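Long-range contacts in sortase B (Streptococcus pyogenes, PDB 3PSQ), which takes part in pilus biogenesis as a class B sortase, probably a cysteine transpeptidase that works through an acyl-thioester intermediate: residues L77-N81 with F149-D153; P107-K111 with I135-Q140; S182-S188 with I199-I205. One frame throughout, in Å; residues are numbered along the deposited sequence.

Contact 1: L77-N81 with F149-D153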
ATOM      1  N   LEU A  77       0.193   4.587  -5.910  1.00 40.33           N
ATOM      2  CA  LEU A  77      -0.947   3.727  -6.118  1.00 40.27           C
ATOM      3  C   LEU A  77      -0.837   3.082  -7.489  1.00 40.52           C
ATOM      4  O   LEU A  77      -0.577   3.767  -8.482  1.00 40.16           O
ATOM      5  CB  LEU A  77      -2.249   4.544  -6.056  1.00 40.53           C
ATOM      6  CG  LEU A  77      -3.559   3.760  -6.297  1.00 40.83           C
ATOM      7  CD1 LEU A  77      -3.777   2.713  -5.201  1.00 38.70           C
ATOM      8  CD2 LEU A  77      -4.778   4.646  -6.369  1.00 36.27           C
ATOM      9  N   ASP A  78      -1.083   1.781  -7.559  1.00 41.04           N
ATOM     10  CA  ASP A  78      -1.090   1.090  -8.838  1.00 41.47           C
ATOM     11  C   ASP A  78      -1.877   1.877  -9.921  1.00 42.25           C
ATOM     12  O   ASP A  78      -3.013   2.312  -9.651  1.00 43.16           O
ATOM     13  CB  ASP A  78      -1.655  -0.327  -8.658  1.00 41.76           C
ATOM     14  CG  ASP A  78      -1.540  -1.163  -9.918  1.00 41.64           C
ATOM     15  OD1 ASP A  78      -2.252  -0.905 -10.899  1.00 43.83           O
ATOM     16  OD2 ASP A  78      -0.718  -2.081  -9.948  1.00 44.36           O
ATOM     17  N   TYR A  79      -1.294   2.027 -11.126  1.00 41.08           N
ATOM     18  CA  TYR A  79      -1.927   2.749 -12.199  1.00 42.08           C
ATOM     19  C   TYR A  79      -3.310   2.225 -12.606  1.00 42.43           C
ATOM     20  O   TYR A  79      -4.075   2.961 -13.243  1.00 43.06           O
ATOM     21  CB  TYR A  79      -1.040   2.876 -13.445  1.00 41.89           C
ATOM     22  CG  TYR A  79      -1.118   1.703 -14.420  1.00 44.42           C
ATOM     23  CD1 TYR A  79      -1.946   1.747 -15.569  1.00 43.80           C
ATOM     24  CD2 TYR A  79      -0.387   0.538 -14.179  1.00 45.93           C
ATOM     25  CE1 TYR A  79      -1.999   0.669 -16.447  1.00 44.15           C
ATOM     26  CE2 TYR A  79      -0.428  -0.531 -15.043  1.00 46.77           C
ATOM     27  CZ  TYR A  79      -1.231  -0.467 -16.173  1.00 46.99           C
ATOM     28  OH  TYR A  79      -1.243  -1.576 -16.983  1.00 45.78           O
ATOM     29  N   ARG A  80      -3.626   0.987 -12.254  1.00 42.10           N
ATOM     30  CA  ARG A  80      -4.889   0.379 -12.683  1.00 43.60           C
ATOM     31  C   ARG A  80      -6.005   0.604 -11.665  1.00 44.29           C
ATOM     32  O   ARG A  80      -7.103   0.190 -11.898  1.00 45.46           O
ATOM     33  CB  ARG A  80      -4.738  -1.126 -12.902  1.00 43.04           C
ATOM     34  CG  ARG A  80      -3.895  -1.504 -14.108  1.00 45.10           C
ATOM     35  CD  ARG A  80      -3.347  -2.920 -13.975  1.00 43.74           C
ATOM     36  NE  ARG A  80      -2.380  -3.069 -12.896  1.00 43.75           N
ATOM     37  CZ  ARG A  80      -1.533  -4.098 -12.786  1.00 46.81           C
ATOM     38  NH1 ARG A  80      -1.530  -5.072 -13.701  1.00 43.69           N
ATOM     39  NH2 ARG A  80      -0.681  -4.174 -11.754  1.00 42.78           N
ATOM     40  N   ASN A  81      -5.723   1.260 -10.541  1.00 44.93           N
ATOM     41  CA  ASN A  81      -6.704   1.425  -9.488  1.00 44.06           C
ATOM     42  C   ASN A  81      -7.466   2.712  -9.638  1.00 44.19           C
ATOM     43  O   ASN A  81      -6.962   3.673 -10.209  1.00 43.79           O
ATOM     44  CB  ASN A  81      -6.013   1.416  -8.118  1.00 44.28           C
ATOM     45  CG  ASN A  81      -5.830   0.038  -7.559  1.00 44.07           C
ATOM     46  OD1 ASN A  81      -4.715  -0.342  -7.155  1.00 44.53           O
ATOM     47  ND2 ASN A  81      -6.919  -0.728  -7.493  1.00 40.28           N
ATOM     48  N   PHE A 149      -0.062  -8.692  -6.907  1.00 44.08           N
ATOM     49  CA  PHE A 149       0.482  -7.484  -7.554  1.00 43.79           C
ATOM     50  C   PHE A 149      -0.321  -7.079  -8.762  1.00 44.53           C
ATOM     51  O   PHE A 149       0.084  -6.224  -9.530  1.00 45.28           O
ATOM     52  CB  PHE A 149       1.990  -7.606  -7.845  1.00 43.37           C
ATOM     53  CG  PHE A 149       2.817  -7.837  -6.594  1.00 42.67           C
ATOM     54  CD1 PHE A 149       2.961  -6.841  -5.655  1.00 40.81           C
ATOM     55  CD2 PHE A 149       3.373  -9.072  -6.331  1.00 43.69           C
ATOM     56  CE1 PHE A 149       3.668  -7.057  -4.502  1.00 41.00           C
ATOM     57  CE2 PHE A 149       4.099  -9.289  -5.170  1.00 44.30           C
ATOM     58  CZ  PHE A 149       4.237  -8.279  -4.250  1.00 40.31           C
ATOM     59  N   ASN A 150      -1.510  -7.660  -8.896  1.00 44.99           N
ATOM     60  CA  ASN A 150      -2.414  -7.305  -9.969  1.00 45.02           C
ATOM     61  C   ASN A 150      -3.851  -7.133  -9.432  1.00 45.71           C
ATOM     62  O   ASN A 150      -4.557  -8.116  -9.169  1.00 46.14           O
ATOM     63  CB  ASN A 150      -2.357  -8.352 -11.083  1.00 44.56           C
ATOM     64  CG  ASN A 150      -3.125  -7.909 -12.344  1.00 47.47           C
ATOM     65  OD1 ASN A 150      -4.094  -7.177 -12.236  1.00 48.66           O
ATOM     66  ND2 ASN A 150      -2.689  -8.361 -13.532  1.00 44.67           N
ATOM     67  N   PRO A 151      -4.278  -5.879  -9.245  1.00 45.67           N
ATOM     68  CA  PRO A 151      -5.616  -5.579  -8.726  1.00 45.60           C
ATOM     69  C   PRO A 151      -6.743  -6.101  -9.634  1.00 45.77           C
ATOM     70  O   PRO A 151      -7.852  -6.348  -9.184  1.00 43.89           O
ATOM     71  CB  PRO A 151      -5.639  -4.042  -8.669  1.00 45.16           C
ATOM     72  CG  PRO A 151      -4.172  -3.642  -8.594  1.00 46.60           C
ATOM     73  CD  PRO A 151      -3.461  -4.666  -9.438  1.00 45.41           C
ATOM     74  N   ILE A 152      -6.459  -6.268 -10.916  1.00 46.71           N
ATOM     75  CA  ILE A 152      -7.481  -6.813 -11.800  1.00 46.81           C
ATOM     76  C   ILE A 152      -7.674  -8.294 -11.497  1.00 47.05           C
ATOM     77  O   ILE A 152      -8.812  -8.753 -11.375  1.00 47.23           O
ATOM     78  CB  ILE A 152      -7.148  -6.533 -13.263  1.00 46.83           C
ATOM     79  CG1 ILE A 152      -7.285  -5.028 -13.529  1.00 47.73           C
ATOM     80  CG2 ILE A 152      -8.055  -7.330 -14.172  1.00 46.21           C
ATOM     81  CD1 ILE A 152      -6.687  -4.588 -14.926  1.00 50.23           C
ATOM     82  N   ASP A 153      -6.566  -9.025 -11.335  1.00 47.70           N
ATOM     83  CA  ASP A 153      -6.630 -10.460 -11.023  1.00 47.79           C
ATOM     84  C   ASP A 153      -7.321 -10.672  -9.694  1.00 47.54           C
ATOM     85  O   ASP A 153      -8.174 -11.539  -9.568  1.00 47.94           O
ATOM     86  CB  ASP A 153      -5.255 -11.153 -11.065  1.00 47.68           C
ATOM     87  CG  ASP A 153      -4.727 -11.319 -12.491  1.00 50.37           C
ATOM     88  OD1 ASP A 153      -5.530 -11.276 -13.448  1.00 50.71           O
ATOM     89  OD2 ASP A 153      -3.495 -11.478 -12.678  1.00 54.58           O
TER
HETATM   90  O   HOH W   1       0.868  -6.776 -12.859  1.00 48.04           O
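P151 packs its ring against the turn D78-N81, and this is the close-fitting half of the contact. The CG atom of P151 lies 3.6 Å from N81 OD1, while its CD lies 3.8 Å from D78 OD2. N81 crosses the proline at about a right angle, its amide hydrogen-bonded to Y89 O, D87 OD2 and L91 N. Toward solvent the fit is looser. There the arm of R80, bent at chi3 (-67°), carries its guanidinium past the proline so that P151 CD and N150 OD1 lie over one face. I152 adds a single methyl, CD1, 3.9 Å from R80 CD. NH2 of R80 comes within 3.1 Å of F149 O, approaching obliquely, and a water accepts from NH1 at 3.1 Å.

D78 fixes the rotation of the R80 guanidinium by a side-on salt bridge: NE donates to OD1 (2.9 Å) and NH2 to OD2 (2.8 Å), both in the guanidinium plane. OD1 also takes the backbone N of R80, closing an Asx turn within the type I turn. Across the contact, N150 is the N-cap of the helix that starts at P151, its OD1 accepting from the backbone N of I152 and of D153. With N57 also donating to OD2, the D78 carboxylate is probably kept ionised, and the fixed guanidinium probably places positive charge beside the carbonyl of F149.

Contact 2: P107-K111 with I135-Q140; sequences PNFRK and IFACIQ
F109 and C138 meet where the 3-10 turn 107-110 comes nearest to strand 135-140, their CA atoms 6.0 Å apart. Both side chains start toward the opposite segment. The thiol of C138, swung anti to its own backbone N (chi1 -174°), lies against the start of the F109 side chain, SG 3.7 Å from CB, while C138 CB sits 3.4 Å from the carbonyl O of F109. Beyond CB the F109 ring runs toward I135 and crosses that side chain at about a right angle. The isoleucine reaches out with its longer branch, and its terminal CD1 touches the ring obliquely at CE1, 3.7 Å away. One strand residue therefore packs at the root of the phenylalanine and another at its far end.

R110 also touches the thiol, its CG 3.9 Å from C138 SG and about a right angle round the sulfur from F109 CB. Its chain then bends at chi3 (73°) and brings the guanidinium to Q140, whose CB lies 3.7 Å from NH1. The principal polar partner of this arginine is E191, which forms a salt bridge with NH1 and follows the predicted catalytic C190 in sequence.

F136 and A137 form a classic beta bulge opposite I202, and A137 and I139 turn to helix 159-167, away from the 3-10 turn. On the turn's side, F109 meets F114 of helix 112-117 edge-to-face and touches V201, while R110 rests on V171 of strand 170-173; strand 130-142 pairs with both 170-173 and 197-205.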
ATOM      1  N   PRO A 107       8.538  -4.128   7.603  1.00 46.07           N
ATOM      2  CA  PRO A 107       8.846  -5.431   8.180  1.00 47.62           C
ATOM      3  C   PRO A 107       8.623  -5.522   9.712  1.00 48.06           C
ATOM      4  O   PRO A 107       8.719  -6.612  10.272  1.00 47.82           O
ATOM      5  CB  PRO A 107      10.335  -5.641   7.843  1.00 46.93           C
ATOM      6  CG  PRO A 107      10.590  -4.764   6.716  1.00 46.71           C
ATOM      7  CD  PRO A 107       9.674  -3.578   6.848  1.00 46.54           C
ATOM      8  N   ASN A 108       8.369  -4.402  10.374  1.00 48.64           N
ATOM      9  CA  ASN A 108       8.001  -4.476  11.799  1.00 50.80           C
ATOM     10  C   ASN A 108       6.710  -5.263  11.974  1.00 51.16           C
ATOM     11  O   ASN A 108       6.473  -5.840  13.020  1.00 51.83           O
ATOM     12  CB  ASN A 108       7.849  -3.080  12.421  1.00 50.69           C
ATOM     13  CG  ASN A 108       9.184  -2.337  12.499  1.00 52.05           C
ATOM     14  OD1 ASN A 108      10.239  -2.959  12.464  1.00 52.28           O
ATOM     15  ND2 ASN A 108       9.135  -1.012  12.580  1.00 51.46           N
ATOM     16  N   PHE A 109       5.876  -5.288  10.936  1.00 51.63           N
ATOM     17  CA  PHE A 109       4.624  -6.025  10.992  1.00 52.14           C
ATOM     18  C   PHE A 109       4.790  -7.538  11.009  1.00 53.32           C
ATOM     19  O   PHE A 109       3.818  -8.267  11.187  1.00 53.12           O
ATOM     20  CB  PHE A 109       3.700  -5.587   9.868  1.00 50.72           C
ATOM     21  CG  PHE A 109       3.103  -4.234  10.088  1.00 49.03           C
ATOM     22  CD1 PHE A 109       2.032  -4.068  10.956  1.00 48.26           C
ATOM     23  CD2 PHE A 109       3.615  -3.125   9.452  1.00 44.90           C
ATOM     24  CE1 PHE A 109       1.468  -2.795  11.173  1.00 47.09           C
ATOM     25  CE2 PHE A 109       3.063  -1.886   9.655  1.00 46.74           C
ATOM     26  CZ  PHE A 109       1.975  -1.713  10.515  1.00 45.89           C
ATOM     27  N   ARG A 110       6.023  -8.003  10.813  1.00 55.28           N
ATOM     28  CA  ARG A 110       6.366  -9.415  10.953  1.00 56.87           C
ATOM     29  C   ARG A 110       6.409  -9.802  12.429  1.00 57.39           C
ATOM     30  O   ARG A 110       6.282 -10.984  12.765  1.00 57.99           O
ATOM     31  CB  ARG A 110       7.728  -9.719  10.313  1.00 56.92           C
ATOM     32  CG  ARG A 110       7.814  -9.432   8.791  1.00 61.23           C
ATOM     33  CD  ARG A 110       9.258  -9.551   8.228  1.00 64.18           C
ATOM     34  NE  ARG A 110       9.612 -10.957   8.178  1.00 68.96           N
ATOM     35  CZ  ARG A 110       9.463 -11.730   7.103  1.00 71.58           C
ATOM     36  NH1 ARG A 110       9.025 -11.220   5.956  1.00 73.21           N
ATOM     37  NH2 ARG A 110       9.767 -13.019   7.169  1.00 71.54           N
ATOM     38  N   LYS A 111       6.624  -8.820  13.303  1.00 57.87           N
ATOM     39  CA  LYS A 111       6.777  -9.078  14.733  1.00 58.75           C
ATOM     40  C   LYS A 111       5.412  -9.160  15.414  1.00 58.94           C
ATOM     41  O   LYS A 111       4.583  -8.234  15.299  1.00 58.13           O
ATOM     42  CB  LYS A 111       7.618  -7.984  15.402  1.00 58.91           C
ATOM     43  CG  LYS A 111       9.060  -7.848  14.907  1.00 61.63           C
ATOM     44  CD  LYS A 111       9.588  -6.433  15.325  1.00 67.23           C
ATOM     45  CE  LYS A 111      11.094  -6.185  15.052  1.00 69.32           C
ATOM     46  NZ  LYS A 111      11.702  -5.296  16.147  1.00 69.86           N
ATOM     47  N   ILE A 135      -5.900  -3.448   9.545  1.00 49.46           N
ATOM     48  CA  ILE A 135      -4.859  -4.378   9.102  1.00 49.43           C
ATOM     49  C   ILE A 135      -5.161  -5.810   9.534  1.00 49.90           C
ATOM     50  O   ILE A 135      -5.490  -6.048  10.702  1.00 50.38           O
ATOM     51  CB  ILE A 135      -3.452  -3.954   9.662  1.00 49.50           C
ATOM     52  CG1 ILE A 135      -3.125  -2.504   9.258  1.00 48.97           C
ATOM     53  CG2 ILE A 135      -2.363  -4.970   9.256  1.00 47.69           C
ATOM     54  CD1 ILE A 135      -1.896  -1.916   9.944  1.00 49.01           C
ATOM     55  N   PHE A 136      -5.046  -6.779   8.634  1.00 49.05           N
ATOM     56  CA  PHE A 136      -5.267  -8.161   9.061  1.00 49.30           C
ATOM     57  C   PHE A 136      -4.157  -9.132   8.688  1.00 49.60           C
ATOM     58  O   PHE A 136      -4.173 -10.246   9.160  1.00 51.17           O
ATOM     59  CB  PHE A 136      -6.624  -8.707   8.588  1.00 49.23           C
ATOM     60  CG  PHE A 136      -6.755  -8.831   7.097  1.00 48.59           C
ATOM     61  CD1 PHE A 136      -6.354  -9.986   6.447  1.00 48.18           C
ATOM     62  CD2 PHE A 136      -7.286  -7.794   6.351  1.00 46.82           C
ATOM     63  CE1 PHE A 136      -6.466 -10.099   5.058  1.00 48.29           C
ATOM     64  CE2 PHE A 136      -7.416  -7.898   4.959  1.00 47.08           C
ATOM     65  CZ  PHE A 136      -7.015  -9.044   4.318  1.00 47.74           C
ATOM     66  N   ALA A 137      -3.189  -8.732   7.861  1.00 49.29           N
ATOM     67  CA  ALA A 137      -2.104  -9.655   7.494  1.00 48.54           C
ATOM     68  C   ALA A 137      -0.798  -8.954   7.156  1.00 48.52           C
ATOM     69  O   ALA A 137      -0.791  -7.866   6.580  1.00 48.03           O
ATOM     70  CB  ALA A 137      -2.527 -10.546   6.324  1.00 48.90           C
ATOM     71  N   CYS A 138       0.304  -9.608   7.519  1.00 48.44           N
ATOM     72  CA  CYS A 138       1.625  -9.282   7.011  1.00 48.54           C
ATOM     73  C   CYS A 138       2.110 -10.469   6.205  1.00 48.68           C
ATOM     74  O   CYS A 138       2.217 -11.578   6.734  1.00 48.64           O
ATOM     75  CB  CYS A 138       2.579  -9.068   8.178  1.00 49.11           C
ATOM     76  SG  CYS A 138       4.204  -8.493   7.678  1.00 48.59           S
ATOM     77  N   ILE A 139       2.426 -10.244   4.937  1.00 48.62           N
ATOM     78  CA  ILE A 139       2.703 -11.336   3.979  1.00 48.49           C
ATOM     79  C   ILE A 139       4.163 -11.359   3.505  1.00 49.09           C
ATOM     80  O   ILE A 139       4.769 -10.304   3.250  1.00 48.81           O
ATOM     81  CB  ILE A 139       1.774 -11.156   2.749  1.00 48.51           C
ATOM     82  CG1 ILE A 139       0.299 -11.278   3.163  1.00 49.95           C
ATOM     83  CG2 ILE A 139       2.155 -12.070   1.576  1.00 48.65           C
ATOM     84  CD1 ILE A 139      -0.659 -10.490   2.292  1.00 51.84           C
ATOM     85  N   GLN A 140       4.743 -12.549   3.423  1.00 49.22           N
ATOM     86  CA  GLN A 140       6.025 -12.687   2.756  0.50 49.79           C
ATOM     87  C   GLN A 140       5.822 -13.471   1.476  1.00 50.00           C
ATOM     88  O   GLN A 140       5.352 -14.614   1.463  1.00 49.30           O
ATOM     89  CB  GLN A 140       7.110 -13.343   3.608  0.50 50.28           C
ATOM     90  CG  GLN A 140       8.399 -13.645   2.797  0.50 51.69           C
ATOM     91  CD  GLN A 140       9.414 -12.489   2.772  0.50 54.51           C
ATOM     92  OE1 GLN A 140       9.427 -11.651   1.857  0.50 52.30           O
ATOM     93  NE2 GLN A 140      10.279 -12.452   3.788  0.50 55.71           N
TER

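Contact 3: S182-S188 with I199-I205; sequences SRFVALS and IIVIGQI
Strands 184-188 and 199-205 form an antiparallel beta hairpin in the sortase beta-barrel, and the pairs V185-G203 and L187-V201 exchange backbone bonds in both directions. G203 N donates to V185 O (2.8 Å) and V201 N to L187 O, and V185 N and L187 N return them. I205 N extends the pattern to R183 O at 2.7 Å. At that end a water completes the pairing, accepting from R183 N at 2.9 Å and donating to I205 O at 2.8 Å. In the non-hydrogen-bonded pairs, CA-H groups of A186 and I202 rest on the carbonyl oxygens of V201 and V185. Strand 89-93 pairs with the outer edge of strand 184-188.

The polar side chains at the open end find their main partners elsewhere: S182 OG bonds to T179 N, Q204 NE2 to L177 O, and R183 NH1 to F85 O. T178 OG1 bonds to both S182 OG and Q204 OE1, whose own approach to each other is weak and unsettled. I205 places CD1 over one face of the R183 guanidinium, 3.5 Å from NH1, and its CG1 reaches V185 CG2. On the other face, A186 CB packs on I200 CG2, and F184 CB meets I202 CD1.

At the opposite end S188 has its hydroxyl anti to the backbone N (chi1 -169°), and OG donates to I199 O over 2.7 Å from above the carbonyl plane.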
ATOM      1  N   SER A 182     -16.743  -5.851   0.979  1.00 67.57           N
ATOM      2  CA  SER A 182     -15.479  -5.395   1.610  1.00 65.25           C
ATOM      3  C   SER A 182     -14.394  -4.987   0.619  1.00 62.96           C
ATOM      4  O   SER A 182     -14.164  -5.665  -0.378  1.00 63.00           O
ATOM      5  CB  SER A 182     -14.901  -6.481   2.537  1.00 65.69           C
ATOM      6  OG  SER A 182     -15.708  -6.666   3.689  1.00 65.54           O
ATOM      7  N   ARG A 183     -13.718  -3.880   0.901  1.00 60.82           N
ATOM      8  CA  ARG A 183     -12.591  -3.434   0.070  1.00 58.12           C
ATOM      9  C   ARG A 183     -11.250  -3.526   0.808  1.00 56.09           C
ATOM     10  O   ARG A 183     -11.160  -3.352   2.026  1.00 55.32           O
ATOM     11  CB  ARG A 183     -12.796  -1.999  -0.414  1.00 58.56           C
ATOM     12  CG  ARG A 183     -14.009  -1.760  -1.301  1.00 57.84           C
ATOM     13  CD  ARG A 183     -14.124  -0.250  -1.567  1.00 58.77           C
ATOM     14  NE  ARG A 183     -14.866   0.401  -0.495  1.00 63.61           N
ATOM     15  CZ  ARG A 183     -14.724   1.661  -0.082  1.00 66.08           C
ATOM     16  NH1 ARG A 183     -13.843   2.487  -0.636  1.00 64.27           N
ATOM     17  NH2 ARG A 183     -15.488   2.100   0.918  1.00 68.76           N
ATOM     18  N   PHE A 184     -10.190  -3.735   0.044  1.00 54.16           N
ATOM     19  CA  PHE A 184      -8.878  -4.007   0.631  1.00 52.23           C
ATOM     20  C   PHE A 184      -7.837  -2.998   0.168  1.00 49.96           C
ATOM     21  O   PHE A 184      -7.995  -2.373  -0.865  1.00 49.12           O
ATOM     22  CB  PHE A 184      -8.477  -5.430   0.289  1.00 52.64           C
ATOM     23  CG  PHE A 184      -9.464  -6.452   0.783  1.00 54.82           C
ATOM     24  CD1 PHE A 184      -9.352  -6.982   2.064  1.00 55.84           C
ATOM     25  CD2 PHE A 184     -10.534  -6.867  -0.021  1.00 55.67           C
ATOM     26  CE1 PHE A 184     -10.279  -7.911   2.531  1.00 54.95           C
ATOM     27  CE2 PHE A 184     -11.451  -7.814   0.444  1.00 55.39           C
ATOM     28  CZ  PHE A 184     -11.313  -8.333   1.728  1.00 54.40           C
ATOM     29  N   VAL A 185      -6.815  -2.793   0.984  1.00 48.15           N
ATOM     30  CA  VAL A 185      -5.705  -1.903   0.638  1.00 46.06           C
ATOM     31  C   VAL A 185      -4.426  -2.561   1.112  1.00 45.29           C
ATOM     32  O   VAL A 185      -4.320  -3.017   2.270  1.00 45.12           O
ATOM     33  CB  VAL A 185      -5.801  -0.471   1.229  1.00 45.38           C
ATOM     34  CG1 VAL A 185      -4.634   0.353   0.720  1.00 45.22           C
ATOM     35  CG2 VAL A 185      -7.041   0.209   0.804  1.00 43.87           C
ATOM     36  N   ALA A 186      -3.479  -2.642   0.184  1.00 43.56           N
ATOM     37  CA  ALA A 186      -2.218  -3.300   0.416  1.00 41.98           C
ATOM     38  C   ALA A 186      -1.099  -2.266   0.243  1.00 41.17           C
ATOM     39  O   ALA A 186      -1.175  -1.382  -0.620  1.00 41.75           O
ATOM     40  CB  ALA A 186      -2.054  -4.444  -0.572  1.00 41.84           C
ATOM     41  N   LEU A 187      -0.114  -2.341   1.120  1.00 40.33           N
ATOM     42  CA  LEU A 187       1.100  -1.550   1.025  1.00 41.01           C
ATOM     43  C   LEU A 187       2.248  -2.553   0.885  1.00 41.09           C
ATOM     44  O   LEU A 187       2.344  -3.512   1.649  1.00 39.59           O
ATOM     45  CB  LEU A 187       1.337  -0.715   2.285  1.00 41.13           C
ATOM     46  CG  LEU A 187       0.174  -0.085   3.033  1.00 40.30           C
ATOM     47  CD1 LEU A 187       0.676   0.373   4.441  1.00 39.34           C
ATOM     48  CD2 LEU A 187      -0.394   1.068   2.213  1.00 37.04           C
ATOM     49  N   SER A 188       3.142  -2.293  -0.059  1.00 41.50           N
ATOM     50  CA  SER A 188       4.142  -3.280  -0.431  1.00 41.53           C
ATOM     51  C   SER A 188       5.465  -2.671  -0.951  1.00 42.08           C
ATOM     52  O   SER A 188       5.492  -1.596  -1.584  1.00 41.90           O
ATOM     53  CB  SER A 188       3.548  -4.184  -1.521  1.00 41.36           C
ATOM     54  OG  SER A 188       4.370  -5.310  -1.760  1.00 41.41           O
ATOM     55  N   ILE A 199       7.441  -7.790   0.666  1.00 43.28           N
ATOM     56  CA  ILE A 199       6.577  -7.746   1.814  1.00 43.58           C
ATOM     57  C   ILE A 199       5.248  -7.058   1.458  1.00 43.78           C
ATOM     58  O   ILE A 199       5.234  -6.057   0.739  1.00 43.17           O
ATOM     59  CB  ILE A 199       7.255  -7.055   3.043  1.00 43.12           C
ATOM     60  CG1 ILE A 199       6.322  -7.123   4.249  1.00 43.03           C
ATOM     61  CG2 ILE A 199       7.663  -5.625   2.695  1.00 42.11           C
ATOM     62  CD1 ILE A 199       6.959  -6.737   5.573  1.00 43.98           C
ATOM     63  N   ILE A 200       4.137  -7.588   1.976  1.00 44.29           N
ATOM     64  CA  ILE A 200       2.853  -6.911   1.829  1.00 44.29           C
ATOM     65  C   ILE A 200       2.185  -6.810   3.202  1.00 45.36           C
ATOM     66  O   ILE A 200       2.091  -7.814   3.914  1.00 45.06           O
ATOM     67  CB  ILE A 200       1.893  -7.689   0.878  1.00 44.28           C
ATOM     68  CG1 ILE A 200       2.547  -7.906  -0.494  1.00 45.33           C
ATOM     69  CG2 ILE A 200       0.563  -6.969   0.756  1.00 42.71           C
ATOM     70  CD1 ILE A 200       1.723  -8.706  -1.493  1.00 44.14           C
ATOM     71  N   VAL A 201       1.753  -5.602   3.561  1.00 45.82           N
ATOM     72  CA  VAL A 201       0.852  -5.359   4.671  1.00 47.09           C
ATOM     73  C   VAL A 201      -0.520  -5.013   4.087  1.00 48.34           C
ATOM     74  O   VAL A 201      -0.685  -4.031   3.328  1.00 48.34           O
ATOM     75  CB  VAL A 201       1.318  -4.205   5.562  1.00 46.95           C
ATOM     76  CG1 VAL A 201       0.243  -3.861   6.615  1.00 48.22           C
ATOM     77  CG2 VAL A 201       2.644  -4.554   6.264  1.00 46.92           C
ATOM     78  N   ILE A 202      -1.502  -5.851   4.400  1.00 49.55           N
ATOM     79  CA  ILE A 202      -2.849  -5.678   3.849  1.00 50.46           C
ATOM     80  C   ILE A 202      -3.902  -5.402   4.934  1.00 50.28           C
ATOM     81  O   ILE A 202      -3.860  -5.980   6.023  1.00 50.20           O
ATOM     82  CB  ILE A 202      -3.246  -6.880   2.964  1.00 50.52           C
ATOM     83  CG1 ILE A 202      -4.678  -6.736   2.474  1.00 51.17           C
ATOM     84  CG2 ILE A 202      -3.144  -8.150   3.742  1.00 51.92           C
ATOM     85  CD1 ILE A 202      -4.919  -7.544   1.241  1.00 52.44           C
ATOM     86  N   GLY A 203      -4.819  -4.484   4.645  1.00 50.32           N
ATOM     87  CA  GLY A 203      -5.946  -4.258   5.525  1.00 50.33           C
ATOM     88  C   GLY A 203      -7.299  -4.192   4.822  1.00 51.06           C
ATOM     89  O   GLY A 203      -7.380  -4.133   3.588  1.00 50.31           O
ATOM     90  N   GLN A 204      -8.369  -4.171   5.611  1.00 52.04           N
ATOM     91  CA  GLN A 204      -9.723  -3.987   5.059  1.00 53.46           C
ATOM     92  C   GLN A 204     -10.268  -2.609   5.349  1.00 53.67           C
ATOM     93  O   GLN A 204     -10.206  -2.160   6.485  1.00 54.27           O
ATOM     94  CB  GLN A 204     -10.664  -5.029   5.633  1.00 53.24           C
ATOM     95  CG  GLN A 204     -12.007  -5.127   4.961  1.00 54.01           C
ATOM     96  CD  GLN A 204     -12.790  -6.305   5.532  1.00 57.67           C
ATOM     97  OE1 GLN A 204     -12.773  -7.407   4.985  1.00 59.65           O
ATOM     98  NE2 GLN A 204     -13.409  -6.091   6.682  1.00 58.20           N
ATOM     99  N   ILE A 205     -10.784  -1.929   4.336  1.00 55.00           N
ATOM    100  CA  ILE A 205     -11.370  -0.605   4.553  1.00 57.33           C
ATOM    101  C   ILE A 205     -12.524  -0.641   5.607  1.00 59.40           C
ATOM    102  O   ILE A 205     -13.472  -1.431   5.508  1.00 59.24           O
ATOM    103  CB  ILE A 205     -11.885   0.005   3.254  1.00 57.54           C
ATOM    104  CG1 ILE A 205     -10.771   0.075   2.199  1.00 57.34           C
ATOM    105  CG2 ILE A 205     -12.444   1.385   3.506  1.00 56.22           C
ATOM    106  CD1 ILE A 205     -11.269   0.591   0.854  1.00 58.21           C
TER
HETATM  107  O   HOH W   2     -14.694  -2.340   3.198  1.00 49.90           O

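In the fold
Contact 3 lies between the other two, its centre about 12 Å from that of contact 1 and 11 Å from that of contact 2. The ring of F149 in contact 1 reaches it, CE1 being 3.3 Å from S188 OG. Contact 2 shares its sheet: I139 N lies 2.7 Å from I200 O, a probable hydrogen bond. Contacts 1 and 2 do not touch. The hairpin carries C190, which binds zinc with H96 and D192, and R198, the predicted transition-state stabiliser. The side chain of R198 is about 4 Å from that of F149 and 5 Å from that of S188, so contacts 1 and 3 each put a residue beside the probable active site; contact 2 is linked through R110 and E191.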